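Local coordinates for natterin-like protein (Lethenteron camtschaticum, PDB 6IUL) that probably recognises carbohydrate through a jacalin-like lectin domain and damages target membranes as a cytotoxic pore-former, using an aerolysin-type module, at residues Y4-I10 against M138-N144; F74-L78 against V119-I123. All coordinates share one frame; numbering follows the deposited sequence.

In the fold
Both contacts belong to the jacalin-like lectin part of the chain, where three antiparallel four-stranded faces fit a beta-prism. Contact 1 joins the N-terminal strand to strand 135-155, which runs on into the region related to aerolysin-type toxins. Contact 2 joins the start of strand 75-82, in another face, to the loop that leads into strand 124-131. Their centres are about 10 Å apart, and 138-144 meets 119-123 directly. Ile143 O lies 2.8 Å from Ser121 OG and Ile143 N 3.1 Å from Ile123 O, both probable hydrogen bonds. Phe142 CG packs 3.2 Å from Val119 O.

Contact 1 of 2, residues Y4-I10 against M138-N144; sequences YPTTLHI and MGFIFIN
Asn144 grips the N-terminal segment with both side chain and backbone. Its ND2 donates to Tyr4 O at 2.8 Å, through a bond bent to 140° at the hydrogen; Tyr4 O lies close to the amide plane, whereas the donor stands above the Tyr4 carbonyl plane. Asn144 N reaches Pro5 O almost straight, at 173°. With CG anti to its carbonyl carbon (chi1 -86°), the Asn144 side chain crosses that of Thr7 at about a right angle, and OD1 approaches Thr7 CG2 to 3.4 Å.

Thr7 and Phe142 form an antiparallel hydrogen-bonded pair: Thr7 N to Phe142 O is 2.8 Å and Phe142 N to Thr7 O is 2.9 Å. Thr7 CG2 packs 3.9 Å from Phe142 CB. On the other face, Leu8 CD1 sits 4.0 Å from Ile141 CG1. This pairs strand 6-12 with strand 135-155 in one face of the lectin part, the latter running on into the aerolysin-type region.

At Asn144 water supplements direct bonds, one molecule accepting from ND2 and donating to Thr6 O. Between His9 and Phe140 two waters replace them, each bridging N of one residue to O of the other. Ile10 stays in touch through CG2, 3.8 Å from Met138 N.

Two side-chain amides grip the Tyr4 carbonyl, Asn144 from the end of 138-144 and Asn287 from the loop between strands 260-285 and 290-313.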
loop_
_atom_site.group_PDB
_atom_site.type_symbol
_atom_site.label_atom_id
_atom_site.label_comp_id
_atom_site.label_asym_id
_atom_site.label_seq_id
_atom_site.Cartn_x
_atom_site.Cartn_y
_atom_site.Cartn_z
ATOM N N TYR A 4 -0.498 -6.044 -34.509
ATOM C CA TYR A 4 -1.651 -6.595 -33.811
ATOM C C TYR A 4 -1.366 -6.794 -32.312
ATOM O O TYR A 4 -0.219 -7.010 -31.902
ATOM C CB TYR A 4 -2.051 -7.936 -34.458
ATOM C CG TYR A 4 -2.329 -7.833 -35.943
ATOM C CD1 TYR A 4 -3.587 -7.464 -36.410
ATOM C CD2 TYR A 4 -1.313 -8.058 -36.884
ATOM C CE1 TYR A 4 -3.841 -7.350 -37.773
ATOM C CE2 TYR A 4 -1.562 -7.963 -38.250
ATOM C CZ TYR A 4 -2.828 -7.610 -38.681
ATOM O OH TYR A 4 -3.068 -7.505 -40.028
ATOM N N PRO A 5 -2.411 -6.707 -31.490
ATOM C CA PRO A 5 -2.277 -6.898 -30.058
ATOM C C PRO A 5 -2.131 -8.350 -29.614
ATOM O O PRO A 5 -1.738 -8.582 -28.463
ATOM C CB PRO A 5 -3.587 -6.313 -29.507
ATOM C CG PRO A 5 -4.575 -6.488 -30.610
ATOM C CD PRO A 5 -3.801 -6.358 -31.889
ATOM N N THR A 6 -2.451 -9.306 -30.508
ATOM C CA THR A 6 -2.363 -10.722 -30.209
ATOM C C THR A 6 -1.568 -11.485 -31.258
ATOM O O THR A 6 -1.386 -11.038 -32.357
ATOM C CB THR A 6 -3.729 -11.405 -30.069
ATOM O OG1 THR A 6 -4.387 -11.433 -31.333
ATOM C CG2 THR A 6 -4.613 -10.694 -29.115
ATOM N N THR A 7 -1.025 -12.632 -30.868
ATOM C CA THR A 7 -0.241 -13.476 -31.741
ATOM C C THR A 7 -0.739 -14.910 -31.574
ATOM O O THR A 7 -1.048 -15.357 -30.439
ATOM C CB THR A 7 1.282 -13.394 -31.460
ATOM O OG1 THR A 7 1.968 -14.339 -32.280
ATOM C CG2 THR A 7 1.649 -13.724 -30.017
ATOM N N LEU A 8 -0.804 -15.629 -32.697
ATOM C CA LEU A 8 -1.404 -16.953 -32.765
ATOM C C LEU A 8 -0.690 -17.785 -33.829
ATOM O O LEU A 8 -0.629 -17.368 -35.022
ATOM C CB LEU A 8 -2.854 -16.804 -33.167
ATOM C CG LEU A 8 -3.599 -18.097 -33.485
ATOM C CD1 LEU A 8 -3.605 -19.076 -32.291
ATOM C CD2 LEU A 8 -5.018 -17.710 -33.889
ATOM N N HIS A 9 -0.120 -18.919 -33.411
ATOM C CA HIS A 9 0.601 -19.800 -34.314
ATOM C C HIS A 9 0.010 -21.218 -34.194
ATOM O O HIS A 9 0.220 -21.918 -33.218
ATOM C CB HIS A 9 2.092 -19.771 -33.981
ATOM C CG HIS A 9 2.956 -20.495 -34.960
ATOM N ND1 HIS A 9 4.338 -20.497 -34.861
ATOM C CD2 HIS A 9 2.652 -21.260 -36.035
ATOM C CE1 HIS A 9 4.843 -21.235 -35.838
ATOM N NE2 HIS A 9 3.843 -21.702 -36.567
ATOM N N ILE A 10 -0.726 -21.623 -35.225
ATOM C CA ILE A 10 -1.459 -22.908 -35.268
ATOM C C ILE A 10 -0.600 -24.022 -35.866
ATOM O O ILE A 10 0.024 -23.849 -36.900
ATOM C CB ILE A 10 -2.733 -22.757 -36.081
ATOM C CG1 ILE A 10 -3.641 -21.722 -35.408
ATOM C CG2 ILE A 10 -3.448 -24.093 -36.253
ATOM C CD1 ILE A 10 -4.908 -21.435 -36.209
ATOM N N MET A 138 -4.192 -26.762 -33.716
ATOM C CA MET A 138 -4.487 -25.768 -32.672
ATOM C C MET A 138 -3.303 -24.873 -32.411
ATOM O O MET A 138 -2.134 -25.277 -32.629
ATOM C CB MET A 138 -4.881 -26.436 -31.372
ATOM C CG MET A 138 -5.724 -25.565 -30.458
ATOM S SD MET A 138 -6.053 -26.295 -28.848
ATOM C CE MET A 138 -7.375 -27.410 -29.174
ATOM N N GLY A 139 -3.617 -23.652 -31.930
ATOM C CA GLY A 139 -2.612 -22.781 -31.386
ATOM C C GLY A 139 -3.168 -22.020 -30.202
ATOM O O GLY A 139 -4.380 -21.985 -29.963
ATOM N N PHE A 140 -2.272 -21.407 -29.450
ATOM C CA PHE A 140 -2.655 -20.598 -28.277
ATOM C C PHE A 140 -2.603 -19.108 -28.620
ATOM O O PHE A 140 -1.631 -18.624 -29.213
ATOM C CB PHE A 140 -1.730 -20.907 -27.108
ATOM C CG PHE A 140 -1.924 -22.299 -26.521
ATOM C CD1 PHE A 140 -1.416 -23.408 -27.152
ATOM C CD2 PHE A 140 -2.575 -22.485 -25.323
ATOM C CE1 PHE A 140 -1.581 -24.683 -26.639
ATOM C CE2 PHE A 140 -2.755 -23.765 -24.791
ATOM C CZ PHE A 140 -2.256 -24.861 -25.445
ATOM N N ILE A 141 -3.666 -18.402 -28.276
ATOM C CA ILE A 141 -3.752 -16.971 -28.483
ATOM C C ILE A 141 -3.046 -16.254 -27.349
ATOM O O ILE A 141 -3.457 -16.367 -26.220
ATOM C CB ILE A 141 -5.203 -16.476 -28.504
ATOM C CG1 ILE A 141 -5.968 -17.172 -29.620
ATOM C CG2 ILE A 141 -5.265 -14.981 -28.815
ATOM C CD1 ILE A 141 -7.466 -16.995 -29.549
ATOM N N PHE A 142 -1.991 -15.509 -27.658
ATOM C CA PHE A 142 -1.267 -14.745 -26.661
ATOM C C PHE A 142 -1.390 -13.252 -26.914
ATOM O O PHE A 142 -1.341 -12.806 -28.065
ATOM C CB PHE A 142 0.235 -15.084 -26.682
ATOM C CG PHE A 142 0.556 -16.430 -26.164
ATOM C CD1 PHE A 142 0.549 -16.673 -24.798
ATOM C CD2 PHE A 142 0.885 -17.480 -27.041
ATOM C CE1 PHE A 142 0.826 -17.936 -24.290
ATOM C CE2 PHE A 142 1.174 -18.739 -26.537
ATOM C CZ PHE A 142 1.112 -18.970 -25.154
ATOM N N ILE A 143 -1.460 -12.478 -25.836
ATOM C CA ILE A 143 -1.235 -11.037 -25.922
ATOM C C ILE A 143 0.240 -10.813 -26.196
ATOM O O ILE A 143 1.116 -11.411 -25.554
ATOM C CB ILE A 143 -1.603 -10.297 -24.595
ATOM C CG1 ILE A 143 -3.052 -10.556 -24.256
ATOM C CG2 ILE A 143 -1.377 -8.791 -24.753
ATOM C CD1 ILE A 143 -3.484 -9.960 -22.927
ATOM N N ASN A 144 0.524 -9.936 -27.145
ATOM C CA ASN A 144 1.918 -9.604 -27.442
ATOM C C ASN A 144 2.540 -8.887 -26.241
ATOM O O ASN A 144 1.835 -8.486 -25.317
ATOM C CB ASN A 144 1.993 -8.758 -28.708
ATOM C CG ASN A 144 2.029 -9.594 -29.959
ATOM O OD1 ASN A 144 2.837 -10.504 -30.038
ATOM N ND2 ASN A 144 1.239 -9.210 -30.993
HETATM O O HOH W 1 1.309 -10.433 -33.656
HETATM O O HOH W 2 0.659 -18.864 -30.689
HETATM O O HOH W 3 0.447 -21.510 -30.501
#

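Contact 2 of 2, residues F74-L78 against V119-I123; sequences FIKSL and VGSGI
Phe74 packs against the turn formed by Val119 to Gly122, and its CB and its ring meet different parts of segment 119-123. CB lies 3.4 Å from Gly122 O and 3.7 Å from Ile123 CD1. The first torsion (chi1 59°) sets CG between the backbone N and the carbonyl carbon, and the ring passes the turn obliquely: CD2 is 3.8 Å from Ser121 O, and CE2 4.2 Å from the same oxygen. The Phe74 side chain also packs on Lys192 of the second subunit.

Ile75 N donates to Gly122 O at 3.0 Å, in a nearly straight bond (171°). Val119 packs against strand 75-82 near its corner at Lys76: CG1 is 3.8 Å from Leu78 CB, while CG2 rests 3.7 Å from Ile75 O.

The type II' turn is closed by Gly122 N to Val119 O at 2.7 Å, with Gly120 at positive phi. Ser121 OG accepts from Ile123 N in an ST turn and is also hydrogen-bonded to Ile143 O of strand 135-155.

One direct hydrogen bond, with apolar packing around it, thus joins the start of strand 75-82, in one prism face, to the loop leading into strand 124-131 of another; Gly120 O accepts from Lys172 NZ of the second subunit.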
loop_
_atom_site.group_PDB
_atom_site.type_symbol
_atom_site.label_atom_id
_atom_site.label_comp_id
_atom_site.label_asym_id
_atom_site.label_seq_id
_atom_site.Cartn_x
_atom_site.Cartn_y
_atom_site.Cartn_z
ATOM N N PHE A 74 2.545 -16.987 -15.553
ATOM C CA PHE A 74 2.353 -16.928 -16.985
ATOM C C PHE A 74 3.209 -17.949 -17.716
ATOM O O PHE A 74 3.935 -18.691 -17.092
ATOM C CB PHE A 74 2.590 -15.505 -17.522
ATOM C CG PHE A 74 3.945 -14.959 -17.259
ATOM C CD1 PHE A 74 4.232 -14.295 -16.062
ATOM C CD2 PHE A 74 4.952 -15.059 -18.226
ATOM C CE1 PHE A 74 5.508 -13.782 -15.829
ATOM C CE2 PHE A 74 6.231 -14.519 -18.019
ATOM C CZ PHE A 74 6.520 -13.885 -16.799
ATOM N N ILE A 75 3.125 -17.971 -19.048
ATOM C CA ILE A 75 3.865 -18.956 -19.846
ATOM C C ILE A 75 5.160 -18.383 -20.358
ATOM O O ILE A 75 5.184 -17.313 -20.955
ATOM C CB ILE A 75 3.003 -19.480 -21.006
ATOM C CG1 ILE A 75 1.833 -20.284 -20.464
ATOM C CG2 ILE A 75 3.831 -20.361 -21.908
ATOM C CD1 ILE A 75 0.832 -20.726 -21.522
ATOM N N LYS A 76 6.261 -19.079 -20.073
ATOM C CA LYS A 76 7.582 -18.665 -20.491
ATOM C C LYS A 76 7.965 -19.232 -21.863
ATOM O O LYS A 76 8.690 -18.615 -22.665
ATOM C CB LYS A 76 8.581 -19.089 -19.398
ATOM C CG LYS A 76 10.030 -19.122 -19.799
ATOM C CD LYS A 76 10.886 -19.392 -18.556
ATOM C CE LYS A 76 10.767 -20.834 -18.122
ATOM N NZ LYS A 76 11.811 -21.165 -17.139
ATOM N N SER A 77 7.512 -20.436 -22.134
ATOM C CA SER A 77 7.798 -21.083 -23.428
ATOM C C SER A 77 6.702 -22.087 -23.738
ATOM O O SER A 77 6.084 -22.633 -22.856
ATOM C CB SER A 77 9.169 -21.773 -23.408
ATOM O OG SER A 77 9.186 -22.845 -22.487
ATOM N N LEU A 78 6.471 -22.297 -25.012
ATOM C CA LEU A 78 5.490 -23.230 -25.510
ATOM C C LEU A 78 6.020 -23.893 -26.773
ATOM O O LEU A 78 6.560 -23.226 -27.626
ATOM C CB LEU A 78 4.218 -22.479 -25.855
ATOM C CG LEU A 78 3.144 -23.298 -26.625
ATOM C CD1 LEU A 78 2.400 -24.174 -25.666
ATOM C CD2 LEU A 78 2.153 -22.387 -27.319
ATOM N N VAL A 119 5.447 -16.791 -27.516
ATOM C CA VAL A 119 4.403 -16.596 -26.548
ATOM C C VAL A 119 4.069 -15.144 -26.231
ATOM O O VAL A 119 3.241 -14.863 -25.390
ATOM C CB VAL A 119 4.722 -17.304 -25.218
ATOM C CG1 VAL A 119 5.075 -18.768 -25.469
ATOM C CG2 VAL A 119 5.848 -16.616 -24.477
ATOM N N GLY A 120 4.691 -14.213 -26.918
ATOM C CA GLY A 120 4.448 -12.803 -26.675
ATOM C C GLY A 120 4.767 -12.389 -25.261
ATOM O O GLY A 120 5.906 -12.495 -24.843
ATOM N N SER A 121 3.731 -11.941 -24.537
ATOM C CA SER A 121 3.839 -11.641 -23.141
ATOM C C SER A 121 3.756 -12.881 -22.259
ATOM O O SER A 121 3.967 -12.794 -21.065
ATOM C CB SER A 121 2.714 -10.703 -22.734
ATOM O OG SER A 121 1.464 -11.371 -22.751
ATOM N N GLY A 122 3.362 -14.016 -22.832
ATOM C CA GLY A 122 3.101 -15.213 -22.039
ATOM C C GLY A 122 1.728 -15.247 -21.401
ATOM O O GLY A 122 1.415 -16.169 -20.665
ATOM N N ILE A 123 0.906 -14.224 -21.658
ATOM C CA ILE A 123 -0.429 -14.181 -21.106
ATOM C C ILE A 123 -1.369 -14.679 -22.175
ATOM O O ILE A 123 -1.515 -14.055 -23.218
ATOM C CB ILE A 123 -0.847 -12.739 -20.722
ATOM C CG1 ILE A 123 0.149 -12.048 -19.781
ATOM C CG2 ILE A 123 -2.230 -12.724 -20.157
ATOM C CD1 ILE A 123 0.313 -12.753 -18.504
#